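Local coordinates for protein Mannose/sialic acid-binding lectin (Polygonatum cyrtonema, PDB 3A0C) that probably binds mannose-type carbohydrates as an anti-HIV plant lectin, its chain forming a bulb-type lectin domain of the beta-prism II fold, at residues N2-P7 with Y85-Q90; N60-I65 with I73-T78; K81-V86 with Y98-W103. All coordinates share one frame; numbering follows the deposited sequence.

Interaction 1 of 3, residues N2-P7 with Y85-Q90; sequences NSLSSP and YVLVLQ
Asn-2 meets Leu-89 twice. Leu-89 N donates to Asn-2 O over 3.0 Å, and Asn-2 ND2 returns a bond of 2.9 Å to Leu-89 O. With CG turned between the backbone N and the carbonyl carbon (chi1 64°), the carboxamide of Asn-2 swings across to the opposite strand. The fit is imperfect, since Leu-89 O lies 32° out of the amide plane. At the far end Ser-6 closes a similar double link with Tyr-85. Its backbone N points almost straight at Tyr-85 O (2.8 Å, 171° at the hydrogen), and its OG accepts from Tyr-85 N at 2.7 Å. The hydroxyl thus extends the ladder one step past the regular strand, and a further bond to His-58 O steadies it.

Between these ends 3-5 and 86-89 form an antiparallel ladder. Leu-4 and Leu-87 make the hydrogen-bonded pair, the shorter of its two bonds running from Leu-87 N to Leu-4 O (2.7 Å). Their side chains leave the same face and cross at the tips, Leu-4 CD2 resting 4.0 Å from Leu-87 CD1. The other face is more polar: Ser-3 and Ser-5 stand among Val-86 and Val-88, and Val-86 CG2 is 4.1 Å from Ser-5 CB.

Each face has its own surroundings. Leu-87 packs on Leu-16, Leu-24, Leu-55 and Leu-57 of the other two sheets, as expected where the three sheets of a beta-prism II converge. Asn-2 also bonds to Asn-2 and Ser-3 of the second subunit, and Val-88 packs against Ser-3 there. Strand 86-89 is the middle one of its three-stranded sheet, with 3-5 on one flank and 95-104 on the other.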
loop_
_atom_site.group_PDB
_atom_site.type_symbol
_atom_site.label_atom_id
_atom_site.label_comp_id
_atom_site.label_asym_id
_atom_site.label_seq_id
_atom_site.Cartn_x
_atom_site.Cartn_y
_atom_site.Cartn_z
ATOM N N ASN A 2 -0.066 -6.019 3.805
ATOM C CA ASN A 2 -0.066 -4.842 4.656
ATOM C C ASN A 2 -0.799 -3.697 3.964
ATOM O O ASN A 2 -0.465 -2.526 4.151
ATOM C CB ASN A 2 1.363 -4.412 5.024
ATOM C CG ASN A 2 2.165 -3.981 3.832
ATOM O OD1 ASN A 2 2.691 -4.813 3.103
ATOM N ND2 ASN A 2 2.260 -2.673 3.615
ATOM N N SER A 3 -1.802 -4.037 3.158
ATOM C CA SER A 3 -2.579 -3.013 2.455
ATOM C C SER A 3 -4.031 -3.429 2.319
ATOM O O SER A 3 -4.345 -4.610 2.289
ATOM C CB SER A 3 -2.007 -2.754 1.055
ATOM O OG SER A 3 -2.392 -3.779 0.161
ATOM N N LEU A 4 -4.911 -2.443 2.257
ATOM C CA LEU A 4 -6.345 -2.665 2.099
ATOM C C LEU A 4 -6.795 -1.626 1.077
ATOM O O LEU A 4 -6.746 -0.431 1.346
ATOM C CB LEU A 4 -7.100 -2.423 3.413
ATOM C CG LEU A 4 -8.627 -2.570 3.306
ATOM C CD1 LEU A 4 -8.971 -4.045 3.341
ATOM C CD2 LEU A 4 -9.344 -1.833 4.447
ATOM N N SER A 5 -7.232 -2.067 -0.092
ATOM C CA SER A 5 -7.642 -1.121 -1.114
ATOM C C SER A 5 -9.146 -1.004 -1.338
ATOM O O SER A 5 -9.882 -1.967 -1.184
ATOM C CB SER A 5 -6.938 -1.444 -2.432
ATOM O OG SER A 5 -7.258 -2.749 -2.867
ATOM N N SER A 6 -9.577 0.200 -1.704
ATOM C CA SER A 6 -10.977 0.503 -1.967
ATOM C C SER A 6 -11.611 -0.508 -2.920
ATOM O O SER A 6 -11.034 -0.824 -3.947
ATOM C CB SER A 6 -11.079 1.890 -2.608
ATOM O OG SER A 6 -10.307 2.829 -1.893
ATOM N N PRO A 7 -12.829 -0.989 -2.617
ATOM C CA PRO A 7 -13.662 -0.671 -1.450
ATOM C C PRO A 7 -13.684 -1.872 -0.525
ATOM O O PRO A 7 -14.714 -2.211 0.046
ATOM C CB PRO A 7 -15.022 -0.410 -2.070
ATOM C CG PRO A 7 -15.079 -1.502 -3.093
ATOM C CD PRO A 7 -13.666 -1.519 -3.707
ATOM N N TYR A 85 -8.695 4.157 -3.634
ATOM C CA TYR A 85 -7.690 4.495 -2.630
ATOM C C TYR A 85 -7.139 3.241 -1.964
ATOM O O TYR A 85 -7.604 2.120 -2.228
ATOM C CB TYR A 85 -8.298 5.403 -1.556
ATOM C CG TYR A 85 -8.789 6.724 -2.086
ATOM C CD1 TYR A 85 -9.912 6.796 -2.918
ATOM C CD2 TYR A 85 -8.110 7.904 -1.788
ATOM C CE1 TYR A 85 -10.348 8.022 -3.449
ATOM C CE2 TYR A 85 -8.532 9.140 -2.307
ATOM C CZ TYR A 85 -9.652 9.190 -3.140
ATOM O OH TYR A 85 -10.069 10.398 -3.659
ATOM N N VAL A 86 -6.159 3.434 -1.085
ATOM C CA VAL A 86 -5.529 2.312 -0.407
ATOM C C VAL A 86 -5.126 2.711 1.018
ATOM O O VAL A 86 -4.737 3.851 1.267
ATOM C CB VAL A 86 -4.253 1.817 -1.213
ATOM C CG1 VAL A 86 -3.138 2.875 -1.164
ATOM C CG2 VAL A 86 -3.763 0.479 -0.681
ATOM N N LEU A 87 -5.240 1.767 1.942
ATOM C CA LEU A 87 -4.872 1.965 3.339
ATOM C C LEU A 87 -3.599 1.132 3.507
ATOM O O LEU A 87 -3.630 -0.088 3.322
ATOM C CB LEU A 87 -5.983 1.421 4.238
ATOM C CG LEU A 87 -5.916 1.607 5.754
ATOM C CD1 LEU A 87 -7.136 0.952 6.379
ATOM C CD2 LEU A 87 -4.669 0.977 6.322
ATOM N N VAL A 88 -2.489 1.777 3.860
ATOM C CA VAL A 88 -1.216 1.075 4.005
ATOM C C VAL A 88 -0.574 1.099 5.407
ATOM O O VAL A 88 -0.357 2.166 5.992
ATOM C CB VAL A 88 -0.163 1.643 2.958
ATOM C CG1 VAL A 88 1.184 0.924 3.071
ATOM C CG2 VAL A 88 -0.716 1.512 1.557
ATOM N N LEU A 89 -0.290 -0.093 5.936
ATOM C CA LEU A 89 0.419 -0.247 7.208
ATOM C C LEU A 89 1.897 -0.316 6.761
ATOM O O LEU A 89 2.336 -1.293 6.135
ATOM C CB LEU A 89 0.014 -1.543 7.912
ATOM C CG LEU A 89 0.961 -2.028 9.028
ATOM C CD1 LEU A 89 1.127 -0.978 10.134
ATOM C CD2 LEU A 89 0.422 -3.343 9.592
ATOM N N GLN A 90 2.653 0.731 7.079
ATOM C CA GLN A 90 4.049 0.859 6.667
ATOM C C GLN A 90 5.106 0.340 7.631
ATOM O O GLN A 90 4.895 0.298 8.837
ATOM C CB GLN A 90 4.329 2.333 6.351
ATOM C CG GLN A 90 3.422 2.890 5.264
ATOM C CD GLN A 90 3.643 4.366 4.990
ATOM O OE1 GLN A 90 3.185 4.888 3.973
ATOM N NE2 GLN A 90 4.334 5.045 5.891
#

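Interaction 2 of 3, residues N60-I65 with I73-T78; sequences NGNLVI and IWQTKT
Ile-65 faces both Ile-73 and Trp-74, a classic beta bulge in the antiparallel hairpin of strands 63-66 and 72-75, part of one of the three sheets of the beta-prism II fold. Asn-62 and Val-64 are spaced as in the mannose-site motif of bulb lectins, but its Gln is absent and Asn-60 stands at its Asp position, so a sugar site here is doubtful.

At the bulge Ile-65 O receives Ile-73 N at 2.8 Å, while its bond from Trp-74 N is weak. The return bond, Ile-65 N to Trp-74 O, is short at 2.7 Å and nearly straight. One residue along, Val-64 and Gln-75 form a non-hydrogen-bonded pair, their side chains side by side. On the other face the indole carries the packing. Trp-74 CG lies anti to the backbone N (chi1 179°), and its six-membered ring lies along the partner strand, with Trp-74 CE3 3.8 Å from Ile-65 CG1 and Trp-74 CZ3 4.1 Å from Leu-63 CD2. Leu-63 also presses on Leu-55 and Leu-57 of the adjoining strand and on Trp-103 of the second subunit.

Beyond the strands, side chains take over from the backbone. Asn-60 OD1 accepts from Asn-62 N, an Asx turn that shapes the approach to strand 63-66. Leu-63 CB touches Thr-76 CG2 at 3.6 Å, and Leu-63 N reaches Thr-76 OG1 only weakly. From there a directed relay crosses the hairpin: Thr-76 OG1 donates to Thr-78 OG1 over 2.7 Å, and Thr-78 OG1 donates in turn to Gly-61 O at 2.8 Å, approaching from 38° above the carbonyl plane.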
loop_
_atom_site.group_PDB
_atom_site.type_symbol
_atom_site.label_atom_id
_atom_site.label_comp_id
_atom_site.label_asym_id
_atom_site.label_seq_id
_atom_site.Cartn_x
_atom_site.Cartn_y
_atom_site.Cartn_z
ATOM N N ASN A 60 -14.059 6.707 -2.152
ATOM C CA ASN A 60 -13.899 8.157 -2.078
ATOM C C ASN A 60 -12.851 8.577 -1.045
ATOM O O ASN A 60 -12.647 9.761 -0.803
ATOM C CB ASN A 60 -15.244 8.857 -1.816
ATOM C CG ASN A 60 -15.838 8.523 -0.466
ATOM O OD1 ASN A 60 -15.372 7.631 0.234
ATOM N ND2 ASN A 60 -16.887 9.242 -0.094
ATOM N N GLY A 61 -12.175 7.593 -0.454
ATOM C CA GLY A 61 -11.120 7.896 0.494
ATOM C C GLY A 61 -11.549 7.923 1.933
ATOM O O GLY A 61 -10.730 8.153 2.816
ATOM N N ASN A 62 -12.824 7.676 2.178
ATOM C CA ASN A 62 -13.322 7.687 3.538
ATOM C C ASN A 62 -13.171 6.313 4.174
ATOM O O ASN A 62 -13.629 5.316 3.626
ATOM C CB ASN A 62 -14.795 8.146 3.565
ATOM C CG ASN A 62 -15.296 8.444 4.976
ATOM O OD1 ASN A 62 -14.567 8.991 5.797
ATOM N ND2 ASN A 62 -16.538 8.098 5.251
ATOM N N LEU A 63 -12.508 6.271 5.329
ATOM C CA LEU A 63 -12.293 5.032 6.069
ATOM C C LEU A 63 -13.321 4.999 7.212
ATOM O O LEU A 63 -13.292 5.852 8.106
ATOM C CB LEU A 63 -10.874 5.015 6.619
ATOM C CG LEU A 63 -10.441 3.720 7.286
ATOM C CD1 LEU A 63 -10.447 2.572 6.286
ATOM C CD2 LEU A 63 -9.065 3.939 7.850
ATOM N N VAL A 64 -14.216 4.014 7.186
ATOM C CA VAL A 64 -15.289 3.916 8.171
ATOM C C VAL A 64 -15.397 2.588 8.921
ATOM O O VAL A 64 -15.123 1.528 8.357
ATOM C CB VAL A 64 -16.645 4.167 7.464
ATOM C CG1 VAL A 64 -17.774 4.279 8.482
ATOM C CG2 VAL A 64 -16.537 5.403 6.579
ATOM N N ILE A 65 -15.788 2.655 10.196
ATOM C CA ILE A 65 -15.990 1.451 11.001
ATOM C C ILE A 65 -17.511 1.310 11.157
ATOM O O ILE A 65 -18.175 2.230 11.615
ATOM C CB ILE A 65 -15.342 1.548 12.421
ATOM C CG1 ILE A 65 -13.818 1.412 12.334
ATOM C CG2 ILE A 65 -15.878 0.430 13.328
ATOM C CD1 ILE A 65 -13.117 1.536 13.679
ATOM N N ILE A 73 -19.777 3.759 13.403
ATOM C CA ILE A 73 -19.129 3.830 14.711
ATOM C C ILE A 73 -17.924 4.782 14.741
ATOM O O ILE A 73 -17.644 5.404 15.768
ATOM C CB ILE A 73 -18.648 2.420 15.151
ATOM C CG1 ILE A 73 -19.844 1.468 15.272
ATOM C CG2 ILE A 73 -17.860 2.506 16.439
ATOM C CD1 ILE A 73 -20.925 1.924 16.178
ATOM N N TRP A 74 -17.234 4.906 13.606
ATOM C CA TRP A 74 -16.029 5.731 13.500
ATOM C C TRP A 74 -15.731 5.981 12.017
ATOM O O TRP A 74 -16.061 5.156 11.167
ATOM C CB TRP A 74 -14.864 4.973 14.155
ATOM C CG TRP A 74 -13.517 5.632 14.138
ATOM C CD1 TRP A 74 -12.977 6.403 15.120
ATOM C CD2 TRP A 74 -12.515 5.530 13.110
ATOM N NE1 TRP A 74 -11.701 6.786 14.777
ATOM C CE2 TRP A 74 -11.394 6.263 13.548
ATOM C CE3 TRP A 74 -12.460 4.887 11.864
ATOM C CZ2 TRP A 74 -10.228 6.376 12.782
ATOM C CZ3 TRP A 74 -11.306 4.998 11.108
ATOM C CH2 TRP A 74 -10.205 5.737 11.570
ATOM N N GLN A 75 -15.105 7.115 11.713
ATOM C CA GLN A 75 -14.770 7.461 10.337
ATOM C C GLN A 75 -13.723 8.560 10.302
ATOM O O GLN A 75 -13.688 9.423 11.172
ATOM C CB GLN A 75 -16.012 7.951 9.586
ATOM C CG GLN A 75 -16.541 9.268 10.109
ATOM C CD GLN A 75 -17.781 9.728 9.384
ATOM O OE1 GLN A 75 -17.766 9.882 8.164
ATOM N NE2 GLN A 75 -18.867 9.953 10.129
ATOM N N THR A 76 -12.870 8.537 9.287
ATOM C CA THR A 76 -11.845 9.560 9.184
ATOM C C THR A 76 -12.480 10.759 8.495
ATOM O O THR A 76 -11.942 11.874 8.520
ATOM C CB THR A 76 -10.648 9.070 8.349
ATOM O OG1 THR A 76 -11.055 8.902 6.986
ATOM C CG2 THR A 76 -10.160 7.750 8.867
ATOM N N LYS A 77 -13.635 10.503 7.884
ATOM C CA LYS A 77 -14.402 11.513 7.154
ATOM C C LYS A 77 -13.567 12.229 6.083
ATOM O O LYS A 77 -13.814 13.374 5.742
ATOM C CB LYS A 77 -14.998 12.520 8.137
ATOM C CG LYS A 77 -15.966 13.496 7.502
ATOM C CD LYS A 77 -16.800 14.211 8.554
ATOM C CE LYS A 77 -17.537 15.397 7.953
ATOM N NZ LYS A 77 -18.483 16.010 8.924
ATOM N N THR A 78 -12.583 11.520 5.546
ATOM C CA THR A 78 -11.689 12.060 4.527
ATOM C C THR A 78 -12.151 11.623 3.142
ATOM O O THR A 78 -11.367 11.120 2.336
ATOM C CB THR A 78 -10.273 11.549 4.745
ATOM O OG1 THR A 78 -10.292 10.121 4.711
ATOM C CG2 THR A 78 -9.735 12.020 6.091
#

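Interaction 3 of 3, residues K81-V86 with Y98-W103; sequences KEDHYV and YGPVVW
Tyr-85 lies against the Gly-99–Pro-100 turn, and this is the tight half of the contact. The ring comes close to the glycine, with Tyr-85 CD2 3.3 Å from Gly-99 CA, an approach possible because no side chain stands there. Over one face, displaced from the ring centre, sits Pro-100 CA. The cis peptide before Pro-100 bends the chain so that the pyrrolidine runs alongside the phenol, Pro-100 CG reaching 3.6 Å from Tyr-85 OH. The hydroxyl donates to Lys-81 O over 2.7 Å, in the carbonyl plane and on a lone pair, which ties the far end of the ring to its own loop. Next to it, Val-86 and Tyr-98 form a hydrogen-bonded antiparallel pair: Tyr-98 N to Val-86 O is 2.8 Å. Tyr-98 OH bonds to Gln-90 OE1, which fits the Gln and Tyr ends of the bulb-lectin mannose-site motif.

The more exposed side has close touches but weaker polar bonding. Asp-83 crosses Pro-100 at about a right angle, its CG 3.3 Å from Pro-100 CB, but its only bond across the contact, Val-101 N to Asp-83 OD1, is weak at 3.5 Å. The salt bridge between Lys-81 NZ and Asp-83 OD2 is long, at 3.7 Å. His-84 offers mainly its CB, which touches Val-101 CG1 at 3.4 Å.

Tyr-98, Val-101 and Trp-103 also pair with a strand of the second subunit, which carries the sheet into the neighbouring chain. The chemistry implies that shape and backbone bonding fix the tyrosine side, whereas the charged, more exposed side, with its weak and long bonds, probably adds little directional hold.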
loop_
_atom_site.group_PDB
_atom_site.type_symbol
_atom_site.label_atom_id
_atom_site.label_comp_id
_atom_site.label_asym_id
_atom_site.label_seq_id
_atom_site.Cartn_x
_atom_site.Cartn_y
_atom_site.Cartn_z
ATOM N N LYS A 81 -12.754 12.813 -3.988
ATOM C CA LYS A 81 -12.977 12.289 -5.333
ATOM C C LYS A 81 -13.218 10.796 -5.392
ATOM O O LYS A 81 -12.408 9.997 -4.919
ATOM C CB LYS A 81 -11.804 12.646 -6.252
ATOM C CG LYS A 81 -11.844 11.925 -7.589
ATOM C CD LYS A 81 -11.072 12.651 -8.668
ATOM C CE LYS A 81 -10.720 11.690 -9.815
ATOM N NZ LYS A 81 -11.859 10.848 -10.288
ATOM N N GLU A 82 -14.348 10.440 -5.989
ATOM C CA GLU A 82 -14.763 9.058 -6.168
ATOM C C GLU A 82 -13.808 8.395 -7.159
ATOM O O GLU A 82 -13.887 8.645 -8.352
ATOM C CB GLU A 82 -16.194 9.048 -6.706
ATOM C CG GLU A 82 -16.760 7.695 -7.014
ATOM C CD GLU A 82 -16.809 6.806 -5.808
ATOM O OE1 GLU A 82 -17.348 7.227 -4.765
ATOM O OE2 GLU A 82 -16.310 5.673 -5.914
ATOM N N ASP A 83 -12.908 7.554 -6.659
ATOM C CA ASP A 83 -11.917 6.888 -7.504
ATOM C C ASP A 83 -11.585 5.564 -6.821
ATOM O O ASP A 83 -12.472 4.735 -6.604
ATOM C CB ASP A 83 -10.660 7.779 -7.613
ATOM C CG ASP A 83 -9.709 7.352 -8.727
ATOM O OD1 ASP A 83 -9.196 6.218 -8.679
ATOM O OD2 ASP A 83 -9.470 8.161 -9.652
ATOM N N HIS A 84 -10.308 5.381 -6.489
ATOM C CA HIS A 84 -9.820 4.191 -5.791
ATOM C C HIS A 84 -8.674 4.630 -4.880
ATOM O O HIS A 84 -7.818 5.399 -5.295
ATOM C CB HIS A 84 -9.344 3.131 -6.789
ATOM C CG HIS A 84 -10.461 2.384 -7.456
ATOM N ND1 HIS A 84 -11.326 1.555 -6.765
ATOM C CD2 HIS A 84 -10.874 2.367 -8.746
ATOM C CE1 HIS A 84 -12.222 1.065 -7.603
ATOM N NE2 HIS A 84 -11.971 1.541 -8.810
ATOM N N TYR A 85 -8.695 4.157 -3.634
ATOM C CA TYR A 85 -7.690 4.495 -2.630
ATOM C C TYR A 85 -7.139 3.241 -1.964
ATOM O O TYR A 85 -7.604 2.120 -2.228
ATOM C CB TYR A 85 -8.298 5.403 -1.556
ATOM C CG TYR A 85 -8.789 6.724 -2.086
ATOM C CD1 TYR A 85 -9.912 6.796 -2.918
ATOM C CD2 TYR A 85 -8.110 7.904 -1.788
ATOM C CE1 TYR A 85 -10.348 8.022 -3.449
ATOM C CE2 TYR A 85 -8.532 9.140 -2.307
ATOM C CZ TYR A 85 -9.652 9.190 -3.140
ATOM O OH TYR A 85 -10.069 10.398 -3.659
ATOM N N VAL A 86 -6.159 3.434 -1.085
ATOM C CA VAL A 86 -5.529 2.312 -0.407
ATOM C C VAL A 86 -5.126 2.711 1.018
ATOM O O VAL A 86 -4.737 3.851 1.267
ATOM C CB VAL A 86 -4.253 1.817 -1.213
ATOM C CG1 VAL A 86 -3.138 2.875 -1.164
ATOM C CG2 VAL A 86 -3.763 0.479 -0.681
ATOM N N TYR A 98 -3.830 6.500 0.856
ATOM C CA TYR A 98 -3.367 7.208 -0.339
ATOM C C TYR A 98 -4.407 7.123 -1.448
ATOM O O TYR A 98 -5.196 6.179 -1.497
ATOM C CB TYR A 98 -2.051 6.612 -0.878
ATOM C CG TYR A 98 -0.838 6.708 0.034
ATOM C CD1 TYR A 98 -0.508 5.660 0.908
ATOM C CD2 TYR A 98 0.030 7.796 -0.047
ATOM C CE1 TYR A 98 0.659 5.690 1.656
ATOM C CE2 TYR A 98 1.200 7.835 0.700
ATOM C CZ TYR A 98 1.511 6.780 1.541
ATOM O OH TYR A 98 2.697 6.800 2.236
ATOM N N GLY A 99 -4.389 8.098 -2.347
ATOM C CA GLY A 99 -5.324 8.114 -3.460
ATOM C C GLY A 99 -5.507 9.507 -4.042
ATOM O O GLY A 99 -5.127 10.495 -3.406
ATOM N N PRO A 100 -6.117 9.627 -5.236
ATOM C CA PRO A 100 -6.631 8.503 -6.033
ATOM C C PRO A 100 -5.522 7.693 -6.727
ATOM O O PRO A 100 -4.341 7.799 -6.398
ATOM C CB PRO A 100 -7.546 9.188 -7.063
ATOM C CG PRO A 100 -7.814 10.556 -6.491
ATOM C CD PRO A 100 -6.494 10.914 -5.853
ATOM N N VAL A 101 -5.920 6.890 -7.701
ATOM C CA VAL A 101 -4.981 6.080 -8.453
ATOM C C VAL A 101 -4.221 6.982 -9.445
ATOM O O VAL A 101 -4.812 7.824 -10.112
ATOM C CB VAL A 101 -5.727 4.974 -9.224
ATOM C CG1 VAL A 101 -6.434 4.039 -8.264
ATOM C CG2 VAL A 101 -6.747 5.593 -10.143
ATOM N N VAL A 102 -2.907 6.811 -9.530
ATOM C CA VAL A 102 -2.085 7.616 -10.432
ATOM C C VAL A 102 -1.645 6.806 -11.644
ATOM O O VAL A 102 -1.556 7.326 -12.754
ATOM C CB VAL A 102 -0.815 8.131 -9.706
ATOM C CG1 VAL A 102 0.150 8.778 -10.708
ATOM C CG2 VAL A 102 -1.219 9.116 -8.586
ATOM N N TRP A 103 -1.392 5.524 -11.412
ATOM C CA TRP A 103 -0.912 4.623 -12.438
ATOM C C TRP A 103 -1.106 3.190 -11.973
ATOM O O TRP A 103 -1.150 2.932 -10.779
ATOM C CB TRP A 103 0.578 4.876 -12.645
ATOM C CG TRP A 103 1.248 4.057 -13.716
ATOM C CD1 TRP A 103 1.360 4.374 -15.041
ATOM C CD2 TRP A 103 1.971 2.831 -13.538
ATOM N NE1 TRP A 103 2.111 3.435 -15.695
ATOM C CE2 TRP A 103 2.500 2.475 -14.800
ATOM C CE3 TRP A 103 2.227 1.998 -12.432
ATOM C CZ2 TRP A 103 3.270 1.328 -14.994
ATOM C CZ3 TRP A 103 3.000 0.853 -12.623
ATOM C CH2 TRP A 103 3.511 0.531 -13.894
#

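Overall arrangement
Interactions 1 and 3 hold the same sheet: strand 86-89 has 3-5 on one flank and 95-104 on the other, and both contacts share Tyr-85 and Val-86. Interaction 1 is the most buried, combining a regular ladder with leucines turned to the prism interior. Interaction 3 lies farther out, about 15 Å from the chain centre against 7 Å, and relies on ring-to-turn packing with a charged outer side. Interaction 2, partly buried, belongs to another sheet and mixes a bulged ladder with threonine hydroxyls. It meets the others through Tyr-85, one ring face of which lies against Asn-60 and Gly-61 and the other toward Pro-100, and through Leu-87 against Leu-63. All three reach the second subunit.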